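Local coordinates for glutamate--LysW ligase ArgX (Sulfolobus tokodaii, PDB 3VPB) that catalyses the ATP-dependent joining of the amino group of glutamate to the gamma-carboxyl of the C-terminal glutamate of the carrier protein LysW, at the interface of chains A and C and the interface of chains A and B. Residues are numbered along the deposited sequence; one frame, centred on the assembly and turned at random. Chains: chain A/B, Putative acetylornithine deacetylase; chain C, Alpha-aminoadipate carrier protein lysW.

Contact 1: the interface of chains A and C. Residues chain A 132, 178, 235, 252-256; chain C 55-56.
C:Glu56, the C-terminal residue of the carrier LysW, enters the active site of the RimK-type ATP-grasp ligase and presents its gamma-carboxylate to A:Arg178 and A:Ser235. This is the group to which the amino nitrogen of glutamate becomes attached, and it lies in the tightly packed part of the contact. A:Arg178, on strand 175-182, comes tip to tip, its guanidinium NH1 giving OE1 of C:Glu56 a nearly straight salt bridge of 2.9 Å (171° at H) on the syn side. The oxygen lies in the guanidinium plane, while the carboxylate is turned 70° from it. OE2 of C:Glu56 takes the hydroxyl OG of A:Ser235 at 3.0 Å, likewise from the syn side. OG of A:Ser235 also sits over the centre of the A:Arg178 guanidinium and accepts ND2 of A:Asn252 at 3.2 Å, a second-shell bond that would help fix it. The backbone N of A:Glu256 stands over the face of the C:Glu56 carboxylate, 3.1 Å from OE1, at most a weak polar contact, and CB of A:Asn252 packs 3.6 Å from CB of C:Glu56. The backbone of C:Glu56 is firmly held too. With OG anti to its own backbone N (chi1 -173°), A:Ser132 receives the N-H of C:Glu56 at 2.8 Å; the terminal carboxylate O of C:Glu56 is met by the backbone N of A:Val254 at 3.0 Å. The loose side is at C:Gly55, whose carbonyl reaches that of A:Val254 through a water.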
ATOM      1  N   SER A 132      12.189  -0.839  12.182  1.00 19.63           N
ATOM      2  CA  SER A 132      13.005  -0.312  13.267  1.00 19.47           C
ATOM      3  C   SER A 132      12.053   0.361  14.252  1.00 19.49           C
ATOM      4  O   SER A 132      10.848   0.441  13.986  1.00 18.16           O
ATOM      5  CB  SER A 132      14.024   0.692  12.701  1.00 20.31           C
ATOM      6  OG  SER A 132      14.955   1.122  13.690  1.00 22.65           O
ATOM      7  N   ARG A 178      21.603  -2.590  24.677  1.00 15.48           N
ATOM      8  CA  ARG A 178      22.069  -2.023  23.427  1.00 15.92           C
ATOM      9  C   ARG A 178      23.568  -1.789  23.504  1.00 15.55           C
ATOM     10  O   ARG A 178      24.067  -1.089  24.391  1.00 15.98           O
ATOM     11  CB  ARG A 178      21.299  -0.725  23.136  1.00 15.59           C
ATOM     12  CG  ARG A 178      21.925   0.252  22.144  1.00 18.10           C
ATOM     13  CD  ARG A 178      22.224  -0.358  20.783  1.00 22.58           C
ATOM     14  NE  ARG A 178      21.075  -0.791  19.990  1.00 23.42           N
ATOM     15  CZ  ARG A 178      20.394  -0.012  19.142  1.00 22.11           C
ATOM     16  NH1 ARG A 178      20.690   1.283  18.980  1.00 21.23           N
ATOM     17  NH2 ARG A 178      19.411  -0.538  18.443  1.00 22.22           N
ATOM     18  N   SER A 235      25.032  -1.266  15.687  1.00 15.65           N
ATOM     19  CA  SER A 235      24.507  -1.517  17.009  1.00 16.30           C
ATOM     20  C   SER A 235      23.964  -2.936  17.098  1.00 15.18           C
ATOM     21  O   SER A 235      23.687  -3.599  16.078  1.00 14.46           O
ATOM     22  CB  SER A 235      23.429  -0.485  17.377  1.00 16.67           C
ATOM     23  OG  SER A 235      22.280  -0.674  16.572  1.00 20.14           O
ATOM     24  N   ASN A 252      21.826  -3.419  13.905  1.00 19.39           N
ATOM     25  CA  ASN A 252      21.337  -2.332  13.060  1.00 20.41           C
ATOM     26  C   ASN A 252      22.469  -1.658  12.322  1.00 20.96           C
ATOM     27  O   ASN A 252      23.548  -1.428  12.897  1.00 20.52           O
ATOM     28  CB  ASN A 252      20.579  -1.312  13.880  1.00 20.63           C
ATOM     29  CG  ASN A 252      19.428  -1.931  14.642  1.00 23.26           C
ATOM     30  OD1 ASN A 252      18.309  -1.994  14.128  1.00 24.48           O
ATOM     31  ND2 ASN A 252      19.697  -2.421  15.861  1.00 24.13           N
ATOM     32  N   ASP A 253      22.208  -1.309  11.063  1.00 21.23           N
ATOM     33  CA  ASP A 253      23.274  -0.831  10.176  1.00 22.73           C
ATOM     34  C   ASP A 253      23.445   0.690  10.085  1.00 21.76           C
ATOM     35  O   ASP A 253      24.437   1.150   9.522  1.00 22.56           O
ATOM     36  CB  ASP A 253      23.107  -1.427   8.776  1.00 24.32           C
ATOM     37  CG  ASP A 253      21.718  -1.194   8.213  1.00 27.68           C
ATOM     38  OD1 ASP A 253      21.456  -0.088   7.684  1.00 32.91           O
ATOM     39  OD2 ASP A 253      20.879  -2.115   8.309  1.00 33.18           O
ATOM     40  N   VAL A 254      22.473   1.458  10.579  1.00 20.36           N
ATOM     41  CA  VAL A 254      22.600   2.925  10.686  1.00 19.85           C
ATOM     42  C   VAL A 254      22.255   3.316  12.130  1.00 19.49           C
ATOM     43  O   VAL A 254      21.178   3.830  12.416  1.00 19.34           O
ATOM     44  CB  VAL A 254      21.695   3.720   9.690  1.00 19.52           C
ATOM     45  CG1 VAL A 254      22.030   5.267   9.771  1.00 18.86           C
ATOM     46  CG2 VAL A 254      21.869   3.233   8.249  1.00 20.49           C
ATOM     47  N   PRO A 255      23.170   3.053  13.053  1.00 20.20           N
ATOM     48  CA  PRO A 255      22.791   3.181  14.456  1.00 20.53           C
ATOM     49  C   PRO A 255      22.546   4.621  14.936  1.00 20.16           C
ATOM     50  O   PRO A 255      23.226   5.568  14.536  1.00 20.66           O
ATOM     51  CB  PRO A 255      23.941   2.491  15.203  1.00 20.98           C
ATOM     52  CG  PRO A 255      25.063   2.485  14.296  1.00 20.98           C
ATOM     53  CD  PRO A 255      24.540   2.538  12.875  1.00 19.62           C
ATOM     54  N   GLU A 256      21.512   4.780  15.746  1.00 19.92           N
ATOM     55  CA  GLU A 256      21.312   6.017  16.446  1.00 19.38           C
ATOM     56  C   GLU A 256      22.045   5.868  17.767  1.00 19.23           C
ATOM     57  O   GLU A 256      22.365   4.736  18.183  1.00 19.68           O
ATOM     58  CB  GLU A 256      19.817   6.251  16.639  1.00 20.06           C
ATOM     59  CG  GLU A 256      19.100   6.679  15.349  1.00 22.50           C
ATOM     60  CD  GLU A 256      17.578   6.673  15.507  1.00 26.43           C
ATOM     61  OE1 GLU A 256      17.053   5.780  16.203  1.00 28.04           O
ATOM     62  OE2 GLU A 256      16.911   7.564  14.948  1.00 27.38           O
TER
ATOM     63  N   GLY C  55      14.471   3.898  10.006  1.00 25.49           N
ATOM     64  CA  GLY C  55      15.028   3.717  11.333  1.00 26.91           C
ATOM     65  C   GLY C  55      16.485   3.360  11.272  1.00 28.41           C
ATOM     66  O   GLY C  55      17.212   3.832  10.398  1.00 28.82           O
ATOM     67  N   GLU C  56      16.912   2.542  12.223  1.00 29.89           N
ATOM     68  CA  GLU C  56      18.293   2.081  12.290  1.00 31.44           C
ATOM     69  C   GLU C  56      18.532   0.881  11.390  1.00 32.69           C
ATOM     70  O   GLU C  56      19.680   0.596  10.993  1.00 33.20           O
ATOM     71  CB  GLU C  56      18.619   1.645  13.702  1.00 31.42           C
ATOM     72  CG  GLU C  56      18.655   2.729  14.693  1.00 31.48           C
ATOM     73  CD  GLU C  56      19.597   2.373  15.805  1.00 31.07           C
ATOM     74  OE1 GLU C  56      19.367   2.853  16.900  1.00 26.81           O
ATOM     75  OE2 GLU C  56      20.564   1.594  15.575  1.00 31.43           O
ATOM     76  OXT GLU C  56      17.576   0.145  11.101  1.00 33.68           O
TER
HETATM   77  O   HOH W   1      19.203   5.309  11.372  1.00 23.61           O

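Contact 2: the interface of chains A and B. Residues chain A 137-138, 145, 148-149, 152, 199; chain B 145, 148-149, 152.
Helix 143-153 of chain A faces helix 143-154 of chain B across a two-fold axis, both with regular helical torsions, so that A:Ile149 and A:His152 meet B:Ile149 and B:His152. CD1 of B:Ile149 sits over one face of the A:His152 imidazole, offset toward the rim and 3.7 Å from the centroid, a CH-pi contact in which the two side chains cross at about a right angle. The ring is held in its turn by its own helix: ND1 of A:His152 gives a hydrogen bond of 2.8 Å to the backbone O of A:Thr148, and B:His152 does the same in its chain. CD1 of A:Ile149 meets the methyl CG2 of B:Thr148 tip to tip at 3.7 Å. The threonine's other branch, OG1 of B:Thr148, lies anti to its backbone N (chi1 -162°) and shares a hydrogen bond of 2.9 Å with OG of A:Ser138. A water 2.6 Å from OG1 of B:Thr148 links it to the carbonyl of A:Val137, which also accepts the indole NE1 of A:Trp199. At the other end, A:Glu145 and B:Glu145 reach toward each other tip to tip, OE2 of A:Glu145 lying 3.4 Å from CB of B:Glu145, the carboxylate planes 47° apart. The patch thus joins paired ATP-grasp-domain helices of the homotetramer, bordered in chain A by strand 138-140.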
ATOM      1  N   VAL A 137       6.273  -4.811  15.911  1.00 14.46           N
ATOM      2  CA  VAL A 137       6.716  -5.872  16.825  1.00 14.43           C
ATOM      3  C   VAL A 137       5.521  -6.099  17.754  1.00 14.71           C
ATOM      4  O   VAL A 137       5.176  -5.206  18.542  1.00 14.84           O
ATOM      5  CB  VAL A 137       7.950  -5.484  17.641  1.00 14.65           C
ATOM      6  CG1 VAL A 137       8.332  -6.630  18.615  1.00 15.85           C
ATOM      7  CG2 VAL A 137       9.173  -5.159  16.706  1.00 13.78           C
ATOM      8  N   SER A 138       4.891  -7.261  17.633  1.00 14.42           N
ATOM      9  CA  SER A 138       3.641  -7.547  18.321  1.00 15.29           C
ATOM     10  C   SER A 138       3.750  -8.691  19.299  1.00 16.54           C
ATOM     11  O   SER A 138       4.361  -9.735  19.010  1.00 14.26           O
ATOM     12  CB  SER A 138       2.542  -7.908  17.319  1.00 15.34           C
ATOM     13  OG  SER A 138       2.503  -6.982  16.253  1.00 15.39           O
ATOM     14  N   GLU A 145      -5.877 -12.502  19.375  1.00 18.62           N
ATOM     15  CA  GLU A 145      -4.800 -11.557  19.063  1.00 18.08           C
ATOM     16  C   GLU A 145      -4.014 -11.987  17.827  1.00 17.34           C
ATOM     17  O   GLU A 145      -3.716 -11.158  16.973  1.00 15.34           O
ATOM     18  CB  GLU A 145      -3.844 -11.440  20.251  1.00 18.75           C
ATOM     19  CG  GLU A 145      -2.889 -10.250  20.202  1.00 20.48           C
ATOM     20  CD  GLU A 145      -2.374  -9.877  21.596  1.00 22.89           C
ATOM     21  OE1 GLU A 145      -2.119 -10.784  22.437  1.00 23.74           O
ATOM     22  OE2 GLU A 145      -2.210  -8.663  21.853  1.00 28.34           O
ATOM     23  N   THR A 148      -6.095 -11.562  14.521  1.00 15.52           N
ATOM     24  CA  THR A 148      -6.219 -10.177  14.080  1.00 16.31           C
ATOM     25  C   THR A 148      -4.880  -9.603  13.581  1.00 16.05           C
ATOM     26  O   THR A 148      -4.862  -8.891  12.581  1.00 16.09           O
ATOM     27  CB  THR A 148      -6.933  -9.274  15.123  1.00 17.92           C
ATOM     28  OG1 THR A 148      -7.307  -8.045  14.490  1.00 19.79           O
ATOM     29  CG2 THR A 148      -6.005  -8.957  16.285  1.00 19.26           C
ATOM     30  N   ILE A 149      -3.762  -9.959  14.225  1.00 15.22           N
ATOM     31  CA  ILE A 149      -2.439  -9.536  13.720  1.00 15.87           C
ATOM     32  C   ILE A 149      -2.191 -10.097  12.312  1.00 15.21           C
ATOM     33  O   ILE A 149      -1.744  -9.375  11.412  1.00 16.01           O
ATOM     34  CB  ILE A 149      -1.292  -9.868  14.702  1.00 15.27           C
ATOM     35  CG1 ILE A 149      -1.424  -9.029  15.984  1.00 16.93           C
ATOM     36  CG2 ILE A 149       0.114  -9.601  14.065  1.00 17.64           C
ATOM     37  CD1 ILE A 149      -1.341  -7.506  15.745  1.00 20.82           C
ATOM     38  N   HIS A 152      -4.035  -8.040   9.750  1.00 15.86           N
ATOM     39  CA  HIS A 152      -3.394  -6.735   9.583  1.00 16.22           C
ATOM     40  C   HIS A 152      -2.136  -6.816   8.709  1.00 16.50           C
ATOM     41  O   HIS A 152      -1.977  -5.983   7.795  1.00 17.58           O
ATOM     42  CB  HIS A 152      -3.126  -6.049  10.945  1.00 16.28           C
ATOM     43  CG  HIS A 152      -4.360  -5.439  11.561  1.00 15.82           C
ATOM     44  ND1 HIS A 152      -5.370  -6.200  12.113  1.00 17.59           N
ATOM     45  CD2 HIS A 152      -4.752  -4.151  11.692  1.00 17.75           C
ATOM     46  CE1 HIS A 152      -6.340  -5.409  12.545  1.00 15.19           C
ATOM     47  NE2 HIS A 152      -5.990  -4.160  12.304  1.00 17.57           N
ATOM     48  N   TRP A 199       5.731  -2.742  25.895  1.00 21.15           N
ATOM     49  CA  TRP A 199       6.377  -4.054  25.907  1.00 20.96           C
ATOM     50  C   TRP A 199       7.721  -3.986  25.163  1.00 20.38           C
ATOM     51  O   TRP A 199       8.469  -4.978  25.089  1.00 21.15           O
ATOM     52  CB  TRP A 199       5.453  -5.129  25.294  1.00 20.19           C
ATOM     53  CG  TRP A 199       5.159  -4.942  23.832  1.00 21.36           C
ATOM     54  CD1 TRP A 199       5.690  -5.653  22.803  1.00 22.09           C
ATOM     55  CD2 TRP A 199       4.244  -4.002  23.235  1.00 19.98           C
ATOM     56  NE1 TRP A 199       5.183  -5.209  21.602  1.00 21.32           N
ATOM     57  CE2 TRP A 199       4.303  -4.191  21.837  1.00 22.31           C
ATOM     58  CE3 TRP A 199       3.402  -2.995  23.744  1.00 22.69           C
ATOM     59  CZ2 TRP A 199       3.534  -3.421  20.935  1.00 20.77           C
ATOM     60  CZ3 TRP A 199       2.657  -2.224  22.859  1.00 19.80           C
ATOM     61  CH2 TRP A 199       2.711  -2.456  21.472  1.00 19.65           C
TER
ATOM     62  N   GLU B 145      -2.081  -4.410  22.968  1.00 17.89           N
ATOM     63  CA  GLU B 145      -2.753  -4.825  21.743  1.00 18.21           C
ATOM     64  C   GLU B 145      -3.239  -3.588  20.988  1.00 17.17           C
ATOM     65  O   GLU B 145      -3.064  -3.503  19.792  1.00 16.00           O
ATOM     66  CB  GLU B 145      -3.935  -5.742  22.060  1.00 18.41           C
ATOM     67  CG  GLU B 145      -4.518  -6.369  20.794  1.00 22.16           C
ATOM     68  CD  GLU B 145      -5.474  -7.534  21.045  1.00 27.16           C
ATOM     69  OE1 GLU B 145      -5.956  -7.683  22.202  1.00 25.19           O
ATOM     70  OE2 GLU B 145      -5.737  -8.274  20.049  1.00 27.66           O
ATOM     71  N   THR B 148      -0.344  -1.819  19.101  1.00 16.28           N
ATOM     72  CA  THR B 148       0.097  -2.533  17.888  1.00 17.36           C
ATOM     73  C   THR B 148      -0.937  -2.417  16.783  1.00 16.17           C
ATOM     74  O   THR B 148      -0.594  -2.236  15.623  1.00 15.47           O
ATOM     75  CB  THR B 148       0.544  -4.023  18.129  1.00 18.50           C
ATOM     76  OG1 THR B 148       1.337  -4.484  17.005  1.00 21.75           O
ATOM     77  CG2 THR B 148      -0.634  -4.958  18.311  1.00 21.14           C
ATOM     78  N   ILE B 149      -2.210  -2.473  17.141  1.00 16.05           N
ATOM     79  CA  ILE B 149      -3.251  -2.290  16.130  1.00 15.75           C
ATOM     80  C   ILE B 149      -3.207  -0.893  15.477  1.00 15.07           C
ATOM     81  O   ILE B 149      -3.349  -0.761  14.257  1.00 14.96           O
ATOM     82  CB  ILE B 149      -4.625  -2.657  16.720  1.00 15.97           C
ATOM     83  CG1 ILE B 149      -4.695  -4.179  16.956  1.00 17.38           C
ATOM     84  CG2 ILE B 149      -5.795  -2.121  15.850  1.00 17.48           C
ATOM     85  CD1 ILE B 149      -4.579  -5.037  15.698  1.00 23.82           C
ATOM     86  N   HIS B 152      -0.277  -0.846  12.980  1.00 15.15           N
ATOM     87  CA  HIS B 152      -0.561  -1.571  11.736  1.00 14.74           C
ATOM     88  C   HIS B 152      -1.473  -0.769  10.804  1.00 15.99           C
ATOM     89  O   HIS B 152      -1.213  -0.654   9.607  1.00 15.95           O
ATOM     90  CB  HIS B 152      -1.200  -2.929  12.010  1.00 14.97           C
ATOM     91  CG  HIS B 152      -0.219  -3.970  12.460  1.00 16.99           C
ATOM     92  ND1 HIS B 152       0.269  -4.024  13.746  1.00 17.65           N
ATOM     93  CD2 HIS B 152       0.337  -5.015  11.801  1.00 18.37           C
ATOM     94  CE1 HIS B 152       1.109  -5.044  13.856  1.00 17.64           C
ATOM     95  NE2 HIS B 152       1.161  -5.663  12.692  1.00 18.49           N
TER
HETATM   96  O   HOH W   2       3.619  -3.195  17.198  1.00 19.40           O

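Contact 3: the interface of chains A and B. Residues chain A 135-137, 153, 156; chain B 151-152, 155.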
ATOM      1  N   ARG A 135       8.421  -0.862  15.372  1.00 15.01           N
ATOM      2  CA  ARG A 135       7.286  -0.841  14.442  1.00 15.38           C
ATOM      3  C   ARG A 135       6.870  -2.270  14.051  1.00 14.35           C
ATOM      4  O   ARG A 135       7.683  -3.068  13.553  1.00 13.96           O
ATOM      5  CB  ARG A 135       7.647  -0.008  13.201  1.00 15.72           C
ATOM      6  CG  ARG A 135       6.467   0.568  12.426  1.00 20.72           C
ATOM      7  CD  ARG A 135       6.959   1.667  11.457  1.00 18.23           C
ATOM      8  NE  ARG A 135       8.095   1.198  10.656  1.00 20.06           N
ATOM      9  CZ  ARG A 135       9.339   1.654  10.756  1.00 19.88           C
ATOM     10  NH1 ARG A 135       9.640   2.609  11.626  1.00 22.94           N
ATOM     11  NH2 ARG A 135      10.296   1.148   9.989  1.00 20.26           N
ATOM     12  N   LEU A 136       5.600  -2.576  14.312  1.00 13.08           N
ATOM     13  CA  LEU A 136       4.968  -3.898  14.059  1.00 14.22           C
ATOM     14  C   LEU A 136       5.514  -5.078  14.855  1.00 14.07           C
ATOM     15  O   LEU A 136       5.225  -6.228  14.510  1.00 14.98           O
ATOM     16  CB  LEU A 136       4.954  -4.262  12.551  1.00 13.92           C
ATOM     17  CG  LEU A 136       4.586  -3.191  11.535  1.00 15.92           C
ATOM     18  CD1 LEU A 136       4.609  -3.720  10.081  1.00 15.26           C
ATOM     19  CD2 LEU A 136       3.214  -2.646  11.880  1.00 15.32           C
ATOM     20  N   VAL A 137       6.273  -4.811  15.911  1.00 14.46           N
ATOM     21  CA  VAL A 137       6.716  -5.872  16.825  1.00 14.43           C
ATOM     22  C   VAL A 137       5.521  -6.099  17.754  1.00 14.71           C
ATOM     23  O   VAL A 137       5.176  -5.206  18.542  1.00 14.84           O
ATOM     24  CB  VAL A 137       7.950  -5.484  17.641  1.00 14.65           C
ATOM     25  CG1 VAL A 137       8.332  -6.630  18.615  1.00 15.85           C
ATOM     26  CG2 VAL A 137       9.173  -5.159  16.706  1.00 13.78           C
ATOM     27  N   ARG A 153      -1.264  -7.803   8.956  1.00 15.93           N
ATOM     28  CA  ARG A 153      -0.044  -7.944   8.143  1.00 17.87           C
ATOM     29  C   ARG A 153      -0.367  -8.192   6.671  1.00 18.54           C
ATOM     30  O   ARG A 153       0.350  -7.722   5.774  1.00 18.40           O
ATOM     31  CB  ARG A 153       0.859  -9.084   8.638  1.00 17.93           C
ATOM     32  CG  ARG A 153       1.374  -8.946  10.056  1.00 18.63           C
ATOM     33  CD  ARG A 153       2.560  -7.975  10.221  1.00 16.54           C
ATOM     34  NE  ARG A 153       2.760  -7.836  11.661  1.00 18.97           N
ATOM     35  CZ  ARG A 153       3.542  -8.610  12.408  1.00 17.07           C
ATOM     36  NH1 ARG A 153       4.264  -9.577  11.863  1.00 18.33           N
ATOM     37  NH2 ARG A 153       3.576  -8.409  13.718  1.00 14.84           N
ATOM     38  N   MET A 156      -0.424  -5.168   4.276  1.00 22.94           N
ATOM     39  CA  MET A 156       0.750  -4.305   4.146  1.00 22.09           C
ATOM     40  C   MET A 156       1.169  -4.207   2.685  1.00 21.58           C
ATOM     41  O   MET A 156       1.028  -5.176   1.938  1.00 22.51           O
ATOM     42  CB  MET A 156       1.919  -4.840   4.984  1.00 22.11           C
ATOM     43  CG  MET A 156       1.654  -4.877   6.507  1.00 22.64           C
ATOM     44  SD  MET A 156       1.617  -3.239   7.261  1.00 26.63           S
ATOM     45  CE  MET A 156      -0.095  -2.702   7.083  1.00 26.75           C
TER
ATOM     46  N   GLU B 151      -0.641   0.987  15.129  1.00 14.21           N
ATOM     47  CA  GLU B 151       0.548   1.025  14.313  1.00 16.35           C
ATOM     48  C   GLU B 151       0.339   0.337  12.972  1.00 15.28           C
ATOM     49  O   GLU B 151       0.759   0.870  11.940  1.00 16.62           O
ATOM     50  CB  GLU B 151       1.654   0.309  15.072  1.00 16.79           C
ATOM     51  CG  GLU B 151       3.050   0.852  14.904  1.00 23.13           C
ATOM     52  CD  GLU B 151       3.945   0.267  15.983  1.00 25.04           C
ATOM     53  OE1 GLU B 151       4.475   1.050  16.833  1.00 28.37           O
ATOM     54  OE2 GLU B 151       4.034  -0.982  16.019  1.00 24.54           O
ATOM     55  N   HIS B 152      -0.277  -0.846  12.980  1.00 15.15           N
ATOM     56  CA  HIS B 152      -0.561  -1.571  11.736  1.00 14.74           C
ATOM     57  C   HIS B 152      -1.473  -0.769  10.804  1.00 15.99           C
ATOM     58  O   HIS B 152      -1.213  -0.654   9.607  1.00 15.95           O
ATOM     59  CB  HIS B 152      -1.200  -2.929  12.010  1.00 14.97           C
ATOM     60  CG  HIS B 152      -0.219  -3.970  12.460  1.00 16.99           C
ATOM     61  ND1 HIS B 152       0.269  -4.024  13.746  1.00 17.65           N
ATOM     62  CD2 HIS B 152       0.337  -5.015  11.801  1.00 18.37           C
ATOM     63  CE1 HIS B 152       1.109  -5.044  13.856  1.00 17.64           C
ATOM     64  NE2 HIS B 152       1.161  -5.663  12.692  1.00 18.49           N
ATOM     65  N   LEU B 155      -0.083   2.096   8.703  1.00 25.43           N
ATOM     66  CA  LEU B 155       0.730   1.657   7.562  1.00 27.47           C
ATOM     67  C   LEU B 155      -0.064   1.100   6.379  1.00 28.20           C
ATOM     68  O   LEU B 155       0.526   0.613   5.405  1.00 29.46           O
ATOM     69  CB  LEU B 155       1.766   0.624   8.017  1.00 27.13           C
ATOM     70  CG  LEU B 155       3.040   1.151   8.658  1.00 27.98           C
ATOM     71  CD1 LEU B 155       3.895  -0.008   9.146  1.00 29.14           C
ATOM     72  CD2 LEU B 155       3.828   2.017   7.670  1.00 29.84           C
TER
HETATM   73  O   HOH W   3       3.619  -3.195  17.198  1.00 19.40           O
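OE2 of B:Glu151 draws in the backbone N of A:Leu136 by a hydrogen bond of 2.8 Å, from above the carboxylate plane, and also takes, at 2.5 Å, the water that joins B:Thr148 to A:Val137. A:Arg135 and A:Leu136 belong to the nucleotide-binding loop of the ATP-grasp domain, so a carboxylate of the neighbouring subunit holds the backbone of that loop. CA of A:Arg135 packs against CD of B:Glu151 at 3.8 Å. Next to it, CD2 of A:Leu136 rests over the centre of the B:His152 ring, 3.6 Å from its centroid. The same ring turns NE2 of B:His152 to NE of A:Arg153, which donates a nearly straight hydrogen bond of 2.9 Å (169° at H). Guanidinium and imidazole are almost coplanar, 9° apart, and the bond lies in both planes. A bend at chi2 of A:Arg153 (-78°) carries its tip to the rim of the ring, while the leucine covers a face. An alanine in place of B:His152 would probably leave NE of A:Arg153 without its acceptor and open a gap beneath CD2 of A:Leu136. Beyond the ring, CD1 of B:Leu155 meets CD2 of A:Leu136 at 3.9 Å, and the thioether methyl CE of A:Met156 lies 3.9 Å from CB of B:Leu155.

Contacts 2 and 3 are neighbouring patches of one two-fold interface between ArgX subunits, their C-alpha centres about 7 Å apart. They share A:Val137 and B:His152, and both draw on helix 143-153 of chain A and helix 143-154 of chain B. Contact 1, where the LysW tail enters, lies about 22 Å from contact 2 and 18 Å from contact 3, again between C-alpha centres. The segment running from A:Ser132 to A:Ser138 touches all three, reaching from the carrier's C-terminus through the nucleotide-binding loop to the partner subunit. Tetramer assembly may therefore steady the loop beside the active site, although the structure alone does not show communication between subunits.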